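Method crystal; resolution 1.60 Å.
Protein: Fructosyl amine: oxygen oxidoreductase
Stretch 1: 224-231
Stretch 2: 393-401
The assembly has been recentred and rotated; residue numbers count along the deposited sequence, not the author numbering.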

ATOM      1  N   PHE A 224      -9.543 -13.608  -9.862  1.00 12.40           N
ATOM      2  CA  PHE A 224      -9.142 -14.148 -11.164  1.00 12.28           C
ATOM      3  C   PHE A 224      -8.486 -15.513 -11.169  1.00 13.22           C
ATOM      4  O   PHE A 224      -8.397 -16.158 -12.219  1.00 12.63           O
ATOM      5  CB  PHE A 224      -8.213 -13.145 -11.843  1.00 12.52           C
ATOM      6  CG  PHE A 224      -8.830 -11.793 -11.982  1.00 12.64           C
ATOM      7  CD1 PHE A 224      -9.858 -11.586 -12.893  1.00 13.64           C
ATOM      8  CD2 PHE A 224      -8.435 -10.744 -11.157  1.00 12.73           C
ATOM      9  CE1 PHE A 224     -10.455 -10.334 -13.008  1.00 15.90           C
ATOM     10  CE2 PHE A 224      -9.026  -9.492 -11.263  1.00 14.12           C
ATOM     11  CZ  PHE A 224     -10.026  -9.284 -12.185  1.00 14.39           C
ATOM     12  N   LEU A 225      -8.016 -15.937  -9.996  1.00 14.13           N
ATOM     13  CA  LEU A 225      -7.174 -17.107  -9.851  1.00 15.38           C
ATOM     14  C   LEU A 225      -7.418 -17.714  -8.476  1.00 14.58           C
ATOM     15  O   LEU A 225      -7.695 -16.985  -7.528  1.00 14.87           O
ATOM     16  CB  LEU A 225      -5.696 -16.658  -9.939  1.00 15.59           C
ATOM     17  CG  LEU A 225      -4.557 -17.670  -9.944  1.00 16.42           C
ATOM     18  CD1 LEU A 225      -4.450 -18.328 -11.297  1.00 20.14           C
ATOM     19  CD2 LEU A 225      -3.242 -16.991  -9.604  1.00 17.40           C
ATOM     20  N   ASP A 226      -7.259 -19.031  -8.369  1.00 15.00           N
ATOM     21  CA  ASP A 226      -7.263 -19.699  -7.071  1.00 15.43           C
ATOM     22  C   ASP A 226      -5.910 -19.533  -6.375  1.00 14.73           C
ATOM     23  O   ASP A 226      -4.943 -20.212  -6.729  1.00 15.13           O
ATOM     24  CB  ASP A 226      -7.584 -21.189  -7.250  1.00 16.47           C
ATOM     25  CG  ASP A 226      -7.730 -21.935  -5.922  1.00 18.58           C
ATOM     26  OD1 ASP A 226      -7.580 -21.332  -4.836  1.00 17.37           O
ATOM     27  OD2 ASP A 226      -7.995 -23.157  -5.971  1.00 22.19           O
ATOM     28  N   PHE A 227      -5.849 -18.636  -5.391  1.00 13.76           N
ATOM     29  CA  PHE A 227      -4.610 -18.418  -4.661  1.00 13.73           C
ATOM     30  C   PHE A 227      -4.357 -19.404  -3.526  1.00 13.94           C
ATOM     31  O   PHE A 227      -3.405 -19.235  -2.755  1.00 13.98           O
ATOM     32  CB  PHE A 227      -4.524 -16.973  -4.144  1.00 12.87           C
ATOM     33  CG  PHE A 227      -4.100 -15.988  -5.193  1.00 13.20           C
ATOM     34  CD1 PHE A 227      -5.044 -15.385  -6.023  1.00 12.61           C
ATOM     35  CD2 PHE A 227      -2.756 -15.678  -5.362  1.00 13.75           C
ATOM     36  CE1 PHE A 227      -4.648 -14.466  -7.002  1.00 12.74           C
ATOM     37  CE2 PHE A 227      -2.345 -14.751  -6.341  1.00 13.59           C
ATOM     38  CZ  PHE A 227      -3.291 -14.162  -7.166  1.00 12.55           C
ATOM     39  N   LYS A 228      -5.211 -20.420  -3.392  1.00 14.19           N
ATOM     40  CA  LYS A 228      -5.035 -21.393  -2.308  1.00 15.19           C
ATOM     41  C   LYS A 228      -4.914 -20.717  -0.921  1.00 15.08           C
ATOM     42  O   LYS A 228      -4.028 -21.049  -0.127  1.00 15.73           O
ATOM     43  CB  LYS A 228      -3.813 -22.285  -2.586  1.00 15.51           C
ATOM     44  CG  LYS A 228      -3.748 -22.883  -3.995  1.00 18.27           C
ATOM     45  CD  LYS A 228      -4.904 -23.832  -4.253  1.00 23.34           C
ATOM     46  CE  LYS A 228      -4.796 -24.471  -5.625  1.00 26.72           C
ATOM     47  NZ  LYS A 228      -6.044 -25.196  -5.980  1.00 29.33           N
ATOM     48  N   ASN A 229      -5.793 -19.748  -0.667  1.00 15.27           N
ATOM     49  CA  ASN A 229      -5.871 -19.013   0.597  1.00 16.17           C
ATOM     50  C   ASN A 229      -4.661 -18.132   0.888  1.00 15.17           C
ATOM     51  O   ASN A 229      -4.509 -17.650   2.004  1.00 15.95           O
ATOM     52  CB  ASN A 229      -6.176 -19.946   1.789  1.00 17.81           C
ATOM     53  CG  ASN A 229      -7.490 -20.697   1.612  1.00 20.28           C
ATOM     54  OD1 ASN A 229      -8.499 -20.123   1.180  1.00 24.76           O
ATOM     55  ND2 ASN A 229      -7.477 -21.987   1.923  1.00 26.40           N
ATOM     56  N   GLN A 230      -3.822 -17.890  -0.118  1.00 13.90           N
ATOM     57  CA  GLN A 230      -2.627 -17.055   0.119  1.00 13.46           C
ATOM     58  C   GLN A 230      -2.919 -15.569   0.322  1.00 13.64           C
ATOM     59  O   GLN A 230      -2.100 -14.866   0.924  1.00 13.91           O
ATOM     60  CB  GLN A 230      -1.603 -17.215  -0.996  1.00 12.71           C
ATOM     61  CG  GLN A 230      -0.844 -18.527  -0.978  1.00 13.07           C
ATOM     62  CD  GLN A 230       0.033 -18.661  -2.194  1.00 14.21           C
ATOM     63  OE1 GLN A 230       1.197 -18.259  -2.179  1.00 15.72           O
ATOM     64  NE2 GLN A 230      -0.529 -19.204  -3.272  1.00 15.95           N
ATOM     65  N   LEU A 231      -4.060 -15.083  -0.171  1.00 13.41           N
ATOM     66  CA  LEU A 231      -4.351 -13.639  -0.064  1.00 13.30           C
ATOM     67  C   LEU A 231      -5.580 -13.338   0.789  1.00 13.56           C
ATOM     68  O   LEU A 231      -6.619 -13.961   0.598  1.00 14.09           O
ATOM     69  CB  LEU A 231      -4.520 -13.003  -1.454  1.00 14.06           C
ATOM     70  CG  LEU A 231      -3.364 -13.096  -2.466  1.00 14.51           C
ATOM     71  CD1 LEU A 231      -3.797 -12.482  -3.800  1.00 16.76           C
ATOM     72  CD2 LEU A 231      -2.132 -12.388  -1.926  1.00 15.71           C
TER
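Stretch 2 393-401: IKWNPDIAA

Stretch 2 lies across a tight turn in stretch 1, and although the two segments belong to one chain, any two residues that touch are at least 164 positions apart in sequence. Stretch 1 has no regular helix or strand; its central feature is a type I' beta turn from Phe227 to Gln230, closed by the hydrogen bond from Gln230 N to Phe227 O at 3.0 Å. Lys228 and Asn229, at the corners, both have positive phi, as this turn demands, and asparagine tolerates that conformation better than most residues. Stretch 2 leaves a helix at Lys394, runs as loop through Trp395 and Asn396, and then coils into a weakly bonded helix at about 397-400, where Ala400 N donates to Pro397 O at 3.0 Å. The two segments advance in the same order: Lys228 CA is 5.7 Å from Pro397 CA, and Gln230 CA is 5.2 Å from Ala400 CA. Three residues, Trp395, Gln230 and Ala400, account for most of the 399 Å² buried between the stretches.

Trp395 contributes most. Its CA-to-CB bond points sideways, but with chi1 at t the long indole reaches stretch 1, and its broad surface can meet several residues at once. Trp395 CH2 lies 4.0 Å from Leu225 CD2 and 3.6 Å from Asp226 O, the carbonyl oxygen sitting at the ring edge, near its plane. Trp395 CZ3 comes within 3.8 Å of Phe227 CD2; the two six-membered rings meet obliquely, with planes at 33° and centroids 5.7 Å apart. Lys228 adds its aliphatic portion, Lys228 CG being 4.3 Å from Trp395 CZ2, while its charged end leads away to a salt bridge within stretch 1, Lys228 NZ to Asp226 OD2 at 2.8 Å.

Gln230 joins the turn to its partner. Its amide has both a donor and an acceptor, and both are used: Gln230 NE2 donates to Phe227 O at 2.9 Å, bracing the turn, while Gln230 OE1 accepts from Asn396 N at 2.8 Å with an angle of 155°, the one direct hydrogen bond between the stretches. Gln230 NE2 also lies over one face of the indole, 3.4 Å from Trp395 CE2, so the amide packs on the ring as well as bonding to backbone.

Ala400 points its CB toward the turn, where space is short. Ala400 CB lies 3.4 Å from Asn229 O, 3.6 Å from Lys228 O and 3.7 Å from Gln230 CA, so a small side chain suits this close approach of the short helix to the backbone of the turn. Nearby, Pro397 CB rests 3.9 Å from Lys228 CB, a modest apolar contact.

Water completes the fit. Water 1 donates to Lys228 O at 2.8 Å and to Pro397 O at 2.7 Å, linking two carbonyls that could not bond to each other. Water 2 donates to Ala400 O at 2.7 Å and accepts a weak hydrogen bond from Asn229 ND2 at 2.9 Å.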

ATOM      1  N   ILE A 393       9.510 -15.036  -1.401  1.00 15.79           N
ATOM      2  CA  ILE A 393       8.384 -14.431  -2.138  1.00 15.43           C
ATOM      3  C   ILE A 393       7.683 -15.401  -3.101  1.00 15.18           C
ATOM      4  O   ILE A 393       6.733 -15.017  -3.802  1.00 14.70           O
ATOM      5  CB  ILE A 393       8.830 -13.184  -2.942  1.00 15.52           C
ATOM      6  CG1 ILE A 393       9.816 -13.598  -4.046  1.00 14.61           C
ATOM      7  CG2 ILE A 393       9.393 -12.118  -1.986  1.00 16.32           C
ATOM      8  CD1 ILE A 393      10.327 -12.476  -4.951  1.00 16.13           C
ATOM      9  N   LYS A 394       8.138 -16.649  -3.140  1.00 15.47           N
ATOM     10  CA  LYS A 394       7.589 -17.625  -4.089  1.00 15.78           C
ATOM     11  C   LYS A 394       6.134 -18.008  -3.808  1.00 15.74           C
ATOM     12  O   LYS A 394       5.632 -17.782  -2.713  1.00 15.66           O
ATOM     13  CB  LYS A 394       8.446 -18.895  -4.105  1.00 16.79           C
ATOM     14  CG  LYS A 394       8.464 -19.640  -2.791  1.00 18.44           C
ATOM     15  CD  LYS A 394       9.135 -20.973  -2.997  1.00 24.02           C
ATOM     16  CE  LYS A 394       9.372 -21.690  -1.702  1.00 26.33           C
ATOM     17  NZ  LYS A 394      10.166 -22.920  -1.998  1.00 29.12           N
ATOM     18  N   TRP A 395       5.477 -18.576  -4.823  1.00 16.21           N
ATOM     19  CA  TRP A 395       4.168 -19.218  -4.653  1.00 17.17           C
ATOM     20  C   TRP A 395       4.254 -20.185  -3.478  1.00 18.11           C
ATOM     21  O   TRP A 395       5.135 -21.042  -3.445  1.00 18.55           O
ATOM     22  CB  TRP A 395       3.798 -19.963  -5.939  1.00 16.90           C
ATOM     23  CG  TRP A 395       2.428 -20.552  -5.948  1.00 17.31           C
ATOM     24  CD1 TRP A 395       2.090 -21.850  -5.647  1.00 18.11           C
ATOM     25  CD2 TRP A 395       1.207 -19.887  -6.297  1.00 15.98           C
ATOM     26  NE1 TRP A 395       0.726 -22.028  -5.785  1.00 18.84           N
ATOM     27  CE2 TRP A 395       0.161 -20.842  -6.182  1.00 16.98           C
ATOM     28  CE3 TRP A 395       0.889 -18.576  -6.685  1.00 16.25           C
ATOM     29  CZ2 TRP A 395      -1.178 -20.523  -6.437  1.00 17.99           C
ATOM     30  CZ3 TRP A 395      -0.451 -18.263  -6.956  1.00 17.77           C
ATOM     31  CH2 TRP A 395      -1.464 -19.235  -6.827  1.00 17.62           C
ATOM     32  N   ASN A 396       3.354 -20.031  -2.505  1.00 19.46           N
ATOM     33  CA  ASN A 396       3.512 -20.693  -1.205  1.00 21.37           C
ATOM     34  C   ASN A 396       2.185 -21.117  -0.569  1.00 22.12           C
ATOM     35  O   ASN A 396       1.787 -20.558   0.449  1.00 21.86           O
ATOM     36  CB  ASN A 396       4.266 -19.749  -0.249  1.00 21.65           C
ATOM     37  CG  ASN A 396       5.001 -20.483   0.885  1.00 23.52           C
ATOM     38  OD1 ASN A 396       5.815 -19.881   1.585  1.00 27.24           O
ATOM     39  ND2 ASN A 396       4.721 -21.767   1.062  1.00 26.43           N
ATOM     40  N   PRO A 397       1.494 -22.111  -1.155  1.00 23.03           N
ATOM     41  CA  PRO A 397       0.222 -22.513  -0.540  1.00 24.12           C
ATOM     42  C   PRO A 397       0.386 -23.102   0.870  1.00 25.38           C
ATOM     43  O   PRO A 397      -0.520 -22.988   1.701  1.00 25.36           O
ATOM     44  CB  PRO A 397      -0.320 -23.575  -1.506  1.00 24.13           C
ATOM     45  CG  PRO A 397       0.856 -24.061  -2.244  1.00 23.77           C
ATOM     46  CD  PRO A 397       1.803 -22.913  -2.353  1.00 22.93           C
ATOM     47  N   ASP A 398       1.537 -23.711   1.143  1.00 27.01           N
ATOM     48  CA  ASP A 398       1.755 -24.384   2.429  1.00 28.60           C
ATOM     49  C   ASP A 398       1.737 -23.450   3.639  1.00 29.05           C
ATOM     50  O   ASP A 398       1.314 -23.851   4.718  1.00 29.26           O
ATOM     51  CB  ASP A 398       3.041 -25.221   2.397  1.00 29.28           C
ATOM     52  CG  ASP A 398       2.945 -26.404   1.436  1.00 30.77           C
ATOM     53  OD1 ASP A 398       1.817 -26.826   1.105  1.00 33.04           O
ATOM     54  OD2 ASP A 398       4.002 -26.916   1.008  1.00 32.63           O
ATOM     55  N   ILE A 399       2.180 -22.207   3.452  1.00 29.43           N
ATOM     56  CA  ILE A 399       2.141 -21.197   4.516  1.00 30.11           C
ATOM     57  C   ILE A 399       0.711 -20.719   4.788  1.00 30.15           C
ATOM     58  O   ILE A 399       0.410 -20.209   5.874  1.00 30.47           O
ATOM     59  CB  ILE A 399       3.072 -19.989   4.200  1.00 30.16           C
ATOM     60  CG1 ILE A 399       3.484 -19.276   5.491  1.00 31.46           C
ATOM     61  CG2 ILE A 399       2.416 -19.008   3.208  1.00 30.53           C
ATOM     62  CD1 ILE A 399       4.917 -18.791   5.487  1.00 33.15           C
ATOM     63  N   ALA A 400      -0.157 -20.895   3.795  1.00 30.20           N
ATOM     64  CA  ALA A 400      -1.539 -20.444   3.866  1.00 30.70           C
ATOM     65  C   ALA A 400      -2.523 -21.563   4.227  1.00 30.90           C
ATOM     66  O   ALA A 400      -3.722 -21.318   4.360  1.00 30.96           O
ATOM     67  CB  ALA A 400      -1.933 -19.789   2.556  1.00 30.54           C
ATOM     68  N   ALA A 401      -2.019 -22.789   4.374  1.00 31.40           N
ATOM     69  CA  ALA A 401      -2.863 -23.898   4.816  1.00 31.64           C
ATOM     70  C   ALA A 401      -3.209 -23.703   6.291  1.00 31.86           C
ATOM     71  O   ALA A 401      -2.395 -23.175   7.062  1.00 32.15           O
ATOM     72  CB  ALA A 401      -2.172 -25.230   4.588  1.00 31.96           C
TER
HETATM   73  O   HOH W   1      -3.134 -23.358   1.142  1.00 26.33           O
HETATM   74  O   HOH W   2      -6.207 -22.446   4.473  1.00 44.08           O